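Local coordinates for prophage MuSo2, 43 kDa tail protein (Shewanella oneidensis, PDB 3CDD) that is a Mu-like prophage tail protein of the GpP family that probably forms the trimeric hub of the tail baseplate, at residues A[208-213]-A[278-283]; A[51-56]-A[87-92]; A[185-190]-A[302-307]; A[76-81]-A[94-99]. All blocks are in the same frame, centred on the assembly; numbering follows the deposited sequence.

Contact 1: A[208-213]-A[278-283]; sequences RQRFSK and GKSNMA
The aliphatic part of Arg210 lies against the hydroxymethyl group of Ser280, with Arg210 CD 3.4 Å from Ser280 OG. Ser280 lies between helix 262-278 and strand 281-288, and Arg210 belongs to the loop after strand 200-206, the antiparallel neighbour of strand 281-288, so the contact fills the corner where this strand pair meets the helix. The Arg210 chain bends at chi2 (-62°), which carries CD across Ser280, and bends again before the guanidinium. That group finds its charge partners outside, in salt bridges from NH2 to Glu245 and Asp243. Ser280 OG is hydrogen-bonded back to Ser276 O of the helix. Ser280 has a second conformer, so a water bridge from Gln209 N to Ser280 OG, present with this one, is doubtful. Arg208, the first residue of 208-213, reaches the second subunit, where its NE forms a salt bridge with Asp79 of that chain. On the solvent side, where Gln209 and Lys279 are both exposed, the extended Gln209 chain and the Lys279 chain cross obliquely, and Gln209 NE2 comes within 3.6 Å of Lys279 CE.

Contact 2: A[51-56]-A[87-92]; sequences KAFIEP and STITIS
A loop between strands 34-42 and 62-67 covers part of strand 88-97 in the N-terminal domain, a member of the phage barrel clan, setting Phe53 and Ile54 against Ile89 and Ile91. These two isoleucines, alternate residues of the strand, both turn toward the loop, while the intervening Thr90 points away. Phe53 and Ile89 pass one another, running opposite ways: Phe53 CE1 meets Ile89 CG2 at 3.5 Å, in an oblique approach to the ring. The CG2 branch is anti to the Ile89 backbone N, whereas CG1 carries CD1 to 3.8 Å from Lys51 O. The same ring turns its edge to Ile91 CG1, which lies near the ring plane at 4.3 Å from Phe53 CZ. Ile54 and Ile91 meet tip to tip, and their CD1 methyls, 3.5 Å apart, are closer than usual for carbon atoms. Around this patch Phe53 also meets the Tyr41 ring, and Ile311 of the third subunit packs on Ala52 and Ile89. No hydrogen bond joins the two segments, so their contact rests on the burial of apolar side chains.

Contact 3: A[185-190]-A[302-307]; sequences KTKAGV and NTLVPV
Two backbone hydrogen bonds join Thr186 and Ala188 to Leu304. Leu304 N donates to Thr186 O at 2.8 Å, in the carbonyl plane, and Leu304 O accepts from Ala188 N at 2.7 Å along a nearly straight N-H line (170°), with the donor tilted from the carbonyl plane. Leu304 thus uses both its amide and its carbonyl on this loop, and two CA-H...O contacts flank the bonds: Thr303 CA lies 3.3 Å from Thr186 O, and Lys187 CA 3.4 Å from Leu304 O. A water extends the polar link further along, donating to Val190 O, with weak bonds to Gly189 N and Leu304 O. The pattern is a single beta bridge, Lys187 with Leu304, their CA atoms 4.5 Å apart. It places the loop leading to strand 192-193 beside strand 304-309, just ahead of the parallel pairing of those two strands, while strand 317-328 also pairs with strand 304-309. Thr303 points at the loop, its OG1 3.8 Å from Ala188 CB and hydrogen-bonded to Asn300 O. Leu304 CD1 reaches back beside Lys185 O. Lys187 points its CB away from 302-307, though CB still touches Leu304 O; its NZ forms a salt bridge with Glu317. Farther on, Val190 and Val305 run alongside each other in the same sense. Val305 CG2, anti to its backbone N, lies beside Val190 O and, less closely, 4.2 Å from Val190 CG1, and Pro306 CD sits against the same carbonyl oxygen.

Contact 4: A[76-81]-A[94-99]; sequences YVDDWV and SGRDKT
Strands 76-81 and 94-97 run antiparallel (166°) as the two arms of a hairpin, and a classic beta bulge sets both Asp78 and Asp79 opposite Ser94. Ser94 O therefore accepts twice, from Asp78 N at 2.8 Å on a lone pair and from Asp79 N at 3.1 Å from above the carbonyl plane; Ser94 N returns a bond to Asp79 O. Past the bulge the register resumes with Tyr76 N bonded to Arg96 O. Asp78 points its CB toward the partner strand, and Arg96 takes its carboxylate side-on: NE meets Asp78 OD2 at 2.8 Å and NH2 meets OD1 at 3.2 Å. The two side chains cross at about a right angle, their flat groups 43° apart. Just past strand 94-97, Lys98 CG lies 3.8 Å from Tyr76 CE2, and Asp97 OD1 caps the coming helical turn by accepting from Thr99 N at 2.9 Å. Asp104 is a second partner of Arg96. Asp78 also has Arg208 of the third subunit, and Asp79 has Arg204, Ser206 and Arg208 of that subunit; these partners would probably favour the charged forms of both acids, and the fold's own salt bridge becomes part of the trimer interface.

How the contacts relate
From the N terminus, contact 2 opens first at 51-56, and before it closes on 87-92 the first strand of contact 4 has passed at 76-81. Contact 4 closes at 94-99, so the two cross, sharing strand 88-97; they touch where Trp80 packs on Pro56 and Ile91. Both lie in the N-terminal domain. Contact 3 then opens at 185-190 and closes a long loop only at 302-307, with contact 1 (208-213 with 278-283) nested inside, about 7 Å away at the nearest atoms. These two tie loops to consecutive strands 281-288 and 304-309. Within a chain, contacts 1 and 4 are about 33 Å apart between centres, yet Arg208 and Asp79 join them between subunits.

Contact 1: A[208-213]-A[278-283]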
# COMPACT_ATOMS: atom_id res chain seq x y z
N ARG A 208 -15.25 8.65 -11.17
CA ARG A 208 -15.29 7.87 -9.92
C ARG A 208 -15.37 8.80 -8.70
O ARG A 208 -16.04 8.50 -7.72
CB ARG A 208 -14.08 6.92 -9.78
CG ARG A 208 -14.15 5.66 -10.64
CD ARG A 208 -12.79 4.93 -10.75
NE ARG A 208 -12.75 3.99 -11.89
CZ ARG A 208 -13.23 2.74 -11.88
NH1 ARG A 208 -13.76 2.21 -10.77
NH2 ARG A 208 -13.15 2.01 -13.00
N GLN A 209 -14.71 9.95 -8.79
CA GLN A 209 -14.63 10.88 -7.66
C GLN A 209 -15.35 12.19 -7.94
O GLN A 209 -15.15 13.16 -7.23
CB GLN A 209 -13.18 11.08 -7.22
CG GLN A 209 -12.54 9.79 -6.72
CD GLN A 209 -11.05 9.92 -6.43
OE1 GLN A 209 -10.25 10.28 -7.31
NE2 GLN A 209 -10.65 9.61 -5.19
N ARG A 210 -16.19 12.18 -8.97
CA ARG A 210 -16.99 13.32 -9.38
C ARG A 210 -18.40 13.17 -8.86
O ARG A 210 -18.93 12.03 -8.77
CB ARG A 210 -17.02 13.45 -10.92
CG ARG A 210 -15.67 13.81 -11.57
CD ARG A 210 -15.17 15.14 -11.11
NE ARG A 210 -15.97 16.24 -11.66
CZ ARG A 210 -15.81 16.74 -12.88
NH1 ARG A 210 -14.88 16.26 -13.68
NH2 ARG A 210 -16.59 17.73 -13.30
N PHE A 211 -19.00 14.30 -8.47
CA PHE A 211 -20.35 14.29 -7.87
C PHE A 211 -21.18 15.43 -8.41
O PHE A 211 -20.63 16.43 -8.82
CB PHE A 211 -20.29 14.30 -6.33
CG PHE A 211 -19.54 13.12 -5.75
CD1 PHE A 211 -18.16 13.21 -5.55
CD2 PHE A 211 -20.20 11.93 -5.43
CE1 PHE A 211 -17.45 12.13 -5.02
CE2 PHE A 211 -19.49 10.85 -4.92
CZ PHE A 211 -18.11 10.94 -4.72
N SER A 212 -22.50 15.25 -8.44
CA SER A 212 -23.43 16.23 -9.00
C SER A 212 -23.71 17.37 -8.04
O SER A 212 -24.03 18.49 -8.45
CB SER A 212 -24.76 15.57 -9.40
OG SER A 212 -25.35 14.87 -8.32
N LYS A 213 -23.59 17.08 -6.75
CA LYS A 213 -23.87 18.04 -5.69
C LYS A 213 -23.00 17.78 -4.47
O LYS A 213 -22.93 16.65 -3.97
CB LYS A 213 -25.35 17.98 -5.32
CG LYS A 213 -25.85 19.22 -4.54
CD LYS A 213 -27.35 19.18 -4.34
CE LYS A 213 -28.06 19.92 -5.46
NZ LYS A 213 -29.55 19.92 -5.31
N GLY A 278 -9.76 18.27 -10.43
CA GLY A 278 -8.33 18.03 -10.61
C GLY A 278 -7.89 16.59 -10.37
O GLY A 278 -6.96 16.10 -11.01
N LYS A 279 -8.56 15.93 -9.43
CA LYS A 279 -8.25 14.55 -9.07
C LYS A 279 -8.84 13.54 -10.06
O LYS A 279 -8.51 12.34 -10.03
CB LYS A 279 -8.81 14.27 -7.67
CG LYS A 279 -7.98 13.34 -6.81
CD LYS A 279 -8.21 13.69 -5.34
CE LYS A 279 -8.49 12.45 -4.51
NZ LYS A 279 -9.16 12.82 -3.23
N SER A 280 -9.70 14.03 -10.95
CA SER A 280 -10.41 13.15 -11.87
C SER A 280 -9.90 13.26 -13.31
O SER A 280 -10.30 12.49 -14.17
CB SER A 280 -11.91 13.41 -11.80
OG SER A 280 -12.38 13.23 -10.48
N ASN A 281 -9.01 14.22 -13.55
CA ASN A 281 -8.45 14.41 -14.88
C ASN A 281 -6.92 14.34 -14.84
O ASN A 281 -6.29 14.85 -13.90
CB ASN A 281 -8.96 15.70 -15.52
CG ASN A 281 -10.46 15.70 -15.70
OD1 ASN A 281 -11.07 14.67 -16.02
ND2 ASN A 281 -11.08 16.86 -15.48
N MSE A 282 -6.34 13.64 -15.80
CA MSE A 282 -4.88 13.59 -15.95
C MSE A 282 -4.60 13.60 -17.45
O MSE A 282 -5.30 12.95 -18.21
CB MSE A 282 -4.30 12.33 -15.27
CG MSE A 282 -2.77 12.09 -15.41
SE MSE A 282 -2.23 11.11 -17.07
CE MSE A 282 -2.76 9.38 -16.54
N ALA A 283 -3.60 14.40 -17.86
CA ALA A 283 -3.08 14.36 -19.22
C ALA A 283 -1.57 14.63 -19.17
O ALA A 283 -1.15 15.63 -18.58
CB ALA A 283 -3.78 15.37 -20.11
O HOH W 1 -12.88 10.68 -10.49

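Contact 2: A[51-56]-A[87-92]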
# COMPACT_ATOMS: atom_id res chain seq x y z
N LYS A 51 37.63 -2.81 -8.86
CA LYS A 51 37.63 -1.68 -9.82
C LYS A 51 36.70 -0.54 -9.43
O LYS A 51 36.13 0.13 -10.31
CB LYS A 51 37.34 -2.19 -11.25
CG LYS A 51 38.49 -3.01 -11.85
CD LYS A 51 38.36 -3.28 -13.34
CE LYS A 51 39.74 -3.65 -13.90
NZ LYS A 51 39.70 -4.37 -15.23
N ALA A 52 36.55 -0.31 -8.12
CA ALA A 52 35.86 0.86 -7.58
C ALA A 52 36.42 2.15 -8.20
O ALA A 52 37.63 2.28 -8.34
CB ALA A 52 35.98 0.91 -6.05
N PHE A 53 35.53 3.07 -8.57
CA PHE A 53 35.90 4.20 -9.43
C PHE A 53 35.73 5.58 -8.77
O PHE A 53 36.69 6.34 -8.71
CB PHE A 53 35.18 4.14 -10.81
CG PHE A 53 33.68 3.96 -10.72
CD1 PHE A 53 33.11 2.70 -10.83
CD2 PHE A 53 32.84 5.07 -10.54
CE1 PHE A 53 31.73 2.54 -10.76
CE2 PHE A 53 31.45 4.92 -10.45
CZ PHE A 53 30.89 3.65 -10.57
N ILE A 54 34.53 5.89 -8.28
CA ILE A 54 34.32 7.15 -7.55
C ILE A 54 34.20 6.97 -6.05
O ILE A 54 33.74 5.93 -5.56
CB ILE A 54 33.10 7.98 -8.04
CG1 ILE A 54 31.78 7.27 -7.73
CG2 ILE A 54 33.21 8.34 -9.52
CD1 ILE A 54 30.76 8.18 -7.10
N GLU A 55 34.64 7.99 -5.33
CA GLU A 55 34.44 8.09 -3.90
C GLU A 55 32.95 8.36 -3.67
O GLU A 55 32.34 9.09 -4.44
CB GLU A 55 35.32 9.22 -3.34
CG GLU A 55 35.08 9.56 -1.89
CD GLU A 55 36.33 10.03 -1.20
OE1 GLU A 55 37.24 9.19 -1.01
OE2 GLU A 55 36.40 11.24 -0.86
N PRO A 56 32.35 7.72 -2.65
CA PRO A 56 30.93 7.95 -2.39
C PRO A 56 30.48 9.43 -2.41
O PRO A 56 31.26 10.32 -2.10
CB PRO A 56 30.73 7.35 -0.99
CG PRO A 56 31.73 6.24 -0.92
CD PRO A 56 32.92 6.72 -1.72
N SER A 87 30.22 -8.40 -11.67
CA SER A 87 30.41 -7.76 -12.96
C SER A 87 29.65 -6.42 -13.09
O SER A 87 29.44 -5.94 -14.20
CB SER A 87 29.97 -8.73 -14.06
OG SER A 87 28.61 -9.08 -13.87
N THR A 88 29.29 -5.82 -11.95
CA THR A 88 28.42 -4.64 -11.90
C THR A 88 28.83 -3.75 -10.75
O THR A 88 29.12 -4.23 -9.67
CB THR A 88 26.91 -5.02 -11.70
OG1 THR A 88 26.59 -6.15 -12.52
CG2 THR A 88 25.98 -3.88 -12.10
N ILE A 89 28.89 -2.45 -11.01
CA ILE A 89 28.88 -1.44 -9.95
C ILE A 89 27.83 -0.40 -10.31
O ILE A 89 27.87 0.20 -11.40
CB ILE A 89 30.25 -0.75 -9.71
CG1 ILE A 89 31.32 -1.78 -9.34
CG2 ILE A 89 30.14 0.30 -8.58
CD1 ILE A 89 32.77 -1.23 -9.32
N THR A 90 26.87 -0.21 -9.41
CA THR A 90 25.81 0.76 -9.59
C THR A 90 25.87 1.71 -8.42
O THR A 90 25.80 1.28 -7.26
CB THR A 90 24.44 0.08 -9.60
OG1 THR A 90 24.45 -0.99 -10.54
CG2 THR A 90 23.32 1.05 -9.95
N ILE A 91 26.01 3.00 -8.72
CA ILE A 91 25.87 4.04 -7.70
C ILE A 91 24.71 4.94 -8.08
O ILE A 91 24.49 5.23 -9.24
CB ILE A 91 27.14 4.90 -7.54
CG1 ILE A 91 27.49 5.61 -8.85
CG2 ILE A 91 28.34 4.05 -7.07
CD1 ILE A 91 27.86 7.06 -8.66
N SER A 92 23.89 5.31 -7.11
CA SER A 92 22.85 6.28 -7.37
C SER A 92 22.65 7.12 -6.14
O SER A 92 22.92 6.68 -5.00
CB SER A 92 21.54 5.65 -7.90
OG SER A 92 20.75 4.99 -6.94

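Contact 3: A[185-190]-A[302-307]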
# COMPACT_ATOMS: atom_id res chain seq x y z
N LYS A 185 -0.29 33.56 -15.82
CA LYS A 185 -0.81 33.98 -17.13
C LYS A 185 0.30 33.87 -18.16
O LYS A 185 0.07 34.05 -19.37
CB LYS A 185 -1.29 35.44 -17.09
CG LYS A 185 -2.35 35.74 -16.03
CD LYS A 185 -3.59 34.92 -16.25
CE LYS A 185 -4.65 35.25 -15.22
NZ LYS A 185 -5.58 34.10 -15.10
N THR A 186 1.52 33.62 -17.68
CA THR A 186 2.72 33.49 -18.52
C THR A 186 2.63 32.25 -19.42
O THR A 186 2.30 31.14 -18.96
CB THR A 186 4.01 33.45 -17.67
OG1 THR A 186 4.03 34.60 -16.81
CG2 THR A 186 5.26 33.49 -18.56
N LYS A 187 2.94 32.45 -20.69
CA LYS A 187 2.82 31.39 -21.68
C LYS A 187 4.16 30.67 -21.87
O LYS A 187 5.21 31.30 -21.86
CB LYS A 187 2.28 31.96 -22.99
CG LYS A 187 0.82 32.44 -22.88
CD LYS A 187 0.27 32.94 -24.21
CE LYS A 187 -1.08 33.68 -24.03
NZ LYS A 187 -2.11 32.92 -23.25
N ALA A 188 4.11 29.35 -22.02
CA ALA A 188 5.33 28.61 -22.31
C ALA A 188 6.03 29.11 -23.59
O ALA A 188 7.24 28.90 -23.76
CB ALA A 188 5.05 27.12 -22.39
N GLY A 189 5.27 29.78 -24.46
CA GLY A 189 5.76 30.17 -25.77
C GLY A 189 5.73 29.05 -26.78
O GLY A 189 6.43 29.09 -27.80
N VAL A 190 4.91 28.03 -26.51
CA VAL A 190 4.84 26.85 -27.35
C VAL A 190 3.47 26.19 -27.17
O VAL A 190 2.84 26.32 -26.11
CB VAL A 190 5.99 25.86 -26.97
CG1 VAL A 190 5.81 25.34 -25.53
CG2 VAL A 190 6.12 24.70 -27.96
N ASN A 302 3.94 25.98 -14.05
CA ASN A 302 3.15 27.21 -13.92
C ASN A 302 3.34 28.12 -15.11
O ASN A 302 3.56 29.34 -14.96
CB ASN A 302 3.46 27.93 -12.60
CG ASN A 302 2.34 28.84 -12.16
OD1 ASN A 302 1.19 28.69 -12.61
ND2 ASN A 302 2.65 29.82 -11.29
N THR A 303 3.30 27.53 -16.29
CA THR A 303 3.19 28.28 -17.53
C THR A 303 2.07 27.68 -18.35
O THR A 303 1.71 26.49 -18.16
CB THR A 303 4.51 28.32 -18.36
OG1 THR A 303 5.02 27.00 -18.55
CG2 THR A 303 5.59 29.21 -17.69
N LEU A 304 1.50 28.49 -19.23
CA LEU A 304 0.34 28.08 -20.02
C LEU A 304 0.78 27.59 -21.40
O LEU A 304 1.66 28.20 -22.05
CB LEU A 304 -0.66 29.25 -20.16
CG LEU A 304 -1.45 29.77 -18.94
CD1 LEU A 304 -2.25 30.99 -19.34
CD2 LEU A 304 -2.38 28.72 -18.36
N VAL A 305 0.15 26.50 -21.84
CA VAL A 305 0.48 25.85 -23.10
C VAL A 305 -0.81 25.46 -23.86
O VAL A 305 -1.64 24.72 -23.33
CB VAL A 305 1.44 24.65 -22.83
CG1 VAL A 305 0.71 23.50 -22.12
CG2 VAL A 305 2.08 24.16 -24.10
N PRO A 306 -1.04 26.03 -25.07
CA PRO A 306 -2.20 25.50 -25.80
C PRO A 306 -2.08 23.99 -26.08
O PRO A 306 -1.00 23.47 -26.32
CB PRO A 306 -2.20 26.30 -27.12
CG PRO A 306 -1.45 27.55 -26.82
CD PRO A 306 -0.38 27.13 -25.80
N VAL A 307 -3.19 23.28 -26.00
CA VAL A 307 -3.15 21.83 -26.22
C VAL A 307 -4.19 21.55 -27.32
O VAL A 307 -5.34 21.93 -27.17
CB VAL A 307 -3.35 21.04 -24.89
CG1 VAL A 307 -3.49 19.52 -25.11
CG2 VAL A 307 -2.19 21.33 -23.91
O HOH W 2 2.39 29.08 -25.17

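Contact 4: A[76-81]-A[94-99]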
# COMPACT_ATOMS: atom_id res chain seq x y z
N TYR A 76 19.60 18.90 -1.69
CA TYR A 76 20.47 18.05 -0.90
C TYR A 76 20.26 16.59 -1.25
O TYR A 76 19.18 16.18 -1.63
CB TYR A 76 20.16 18.22 0.59
CG TYR A 76 20.22 19.63 1.07
CD1 TYR A 76 21.44 20.20 1.45
CD2 TYR A 76 19.07 20.41 1.13
CE1 TYR A 76 21.50 21.53 1.88
CE2 TYR A 76 19.12 21.73 1.58
CZ TYR A 76 20.34 22.28 1.95
OH TYR A 76 20.39 23.59 2.37
N VAL A 77 21.32 15.81 -1.11
CA VAL A 77 21.24 14.37 -1.25
C VAL A 77 20.51 13.82 -0.06
O VAL A 77 20.90 14.07 1.09
CB VAL A 77 22.65 13.74 -1.34
CG1 VAL A 77 22.56 12.22 -1.34
CG2 VAL A 77 23.37 14.23 -2.59
N ASP A 78 19.42 13.11 -0.32
CA ASP A 78 18.71 12.39 0.73
C ASP A 78 19.39 11.06 0.96
O ASP A 78 19.72 10.73 2.10
CB ASP A 78 17.26 12.13 0.33
CG ASP A 78 16.37 13.31 0.57
OD1 ASP A 78 16.55 13.99 1.60
OD2 ASP A 78 15.46 13.53 -0.27
N ASP A 79 19.58 10.32 -0.14
CA ASP A 79 20.03 8.93 -0.12
C ASP A 79 21.25 8.69 -1.02
O ASP A 79 21.29 9.13 -2.17
CB ASP A 79 18.89 7.97 -0.56
CG ASP A 79 17.71 7.95 0.42
OD1 ASP A 79 17.37 9.00 0.99
OD2 ASP A 79 17.11 6.86 0.65
N TRP A 80 22.23 8.00 -0.46
CA TRP A 80 23.34 7.43 -1.18
C TRP A 80 23.05 5.92 -1.30
O TRP A 80 22.79 5.25 -0.31
CB TRP A 80 24.63 7.70 -0.38
CG TRP A 80 25.81 6.86 -0.76
CD1 TRP A 80 26.46 5.97 0.04
CD2 TRP A 80 26.48 6.81 -2.04
NE1 TRP A 80 27.49 5.38 -0.66
CE2 TRP A 80 27.52 5.88 -1.93
CE3 TRP A 80 26.28 7.47 -3.27
CZ2 TRP A 80 28.40 5.59 -3.00
CZ3 TRP A 80 27.16 7.19 -4.33
CH2 TRP A 80 28.20 6.26 -4.18
N VAL A 81 23.07 5.40 -2.52
CA VAL A 81 22.53 4.06 -2.79
C VAL A 81 23.52 3.24 -3.63
O VAL A 81 23.36 3.09 -4.82
CB VAL A 81 21.10 4.13 -3.42
CG1 VAL A 81 20.40 2.74 -3.51
CG2 VAL A 81 20.23 5.15 -2.66
N SER A 94 19.62 9.99 -4.58
CA SER A 94 18.27 10.54 -4.65
C SER A 94 18.21 11.73 -3.71
O SER A 94 19.02 11.83 -2.79
CB SER A 94 17.26 9.49 -4.21
OG SER A 94 15.95 9.82 -4.61
N GLY A 95 17.25 12.62 -3.93
CA GLY A 95 17.04 13.76 -3.05
C GLY A 95 15.92 14.65 -3.54
O GLY A 95 15.12 14.28 -4.41
N ARG A 96 15.90 15.85 -3.00
CA ARG A 96 14.81 16.80 -3.20
C ARG A 96 15.49 18.18 -3.23
O ARG A 96 16.65 18.31 -2.84
CB ARG A 96 13.84 16.70 -2.03
CG ARG A 96 12.96 15.43 -2.04
CD ARG A 96 12.21 15.20 -0.73
NE ARG A 96 13.13 14.94 0.39
CZ ARG A 96 12.78 15.04 1.67
NH1 ARG A 96 11.53 15.37 1.99
NH2 ARG A 96 13.68 14.83 2.62
N ASP A 97 14.76 19.21 -3.67
CA ASP A 97 15.29 20.56 -3.62
C ASP A 97 15.31 21.09 -2.17
O ASP A 97 14.77 20.44 -1.28
CB ASP A 97 14.62 21.48 -4.68
CG ASP A 97 13.41 22.25 -4.17
OD1 ASP A 97 13.05 22.21 -2.96
OD2 ASP A 97 12.83 22.95 -5.04
N LYS A 98 15.96 22.23 -1.94
CA LYS A 98 16.16 22.80 -0.59
C LYS A 98 14.91 22.89 0.28
O LYS A 98 14.99 22.72 1.51
CB LYS A 98 16.78 24.21 -0.68
CG LYS A 98 18.24 24.24 -1.08
CD LYS A 98 18.75 25.67 -1.26
CE LYS A 98 18.61 26.46 0.03
NZ LYS A 98 19.48 27.68 0.05
N THR A 99 13.76 23.15 -0.34
CA THR A 99 12.50 23.32 0.41
C THR A 99 12.07 22.05 1.15
O THR A 99 11.16 22.08 1.96
CB THR A 99 11.34 23.84 -0.47
OG1 THR A 99 11.09 22.93 -1.55
CG2 THR A 99 11.65 25.24 -1.03
O HOH W 3 16.81 16.41 0.04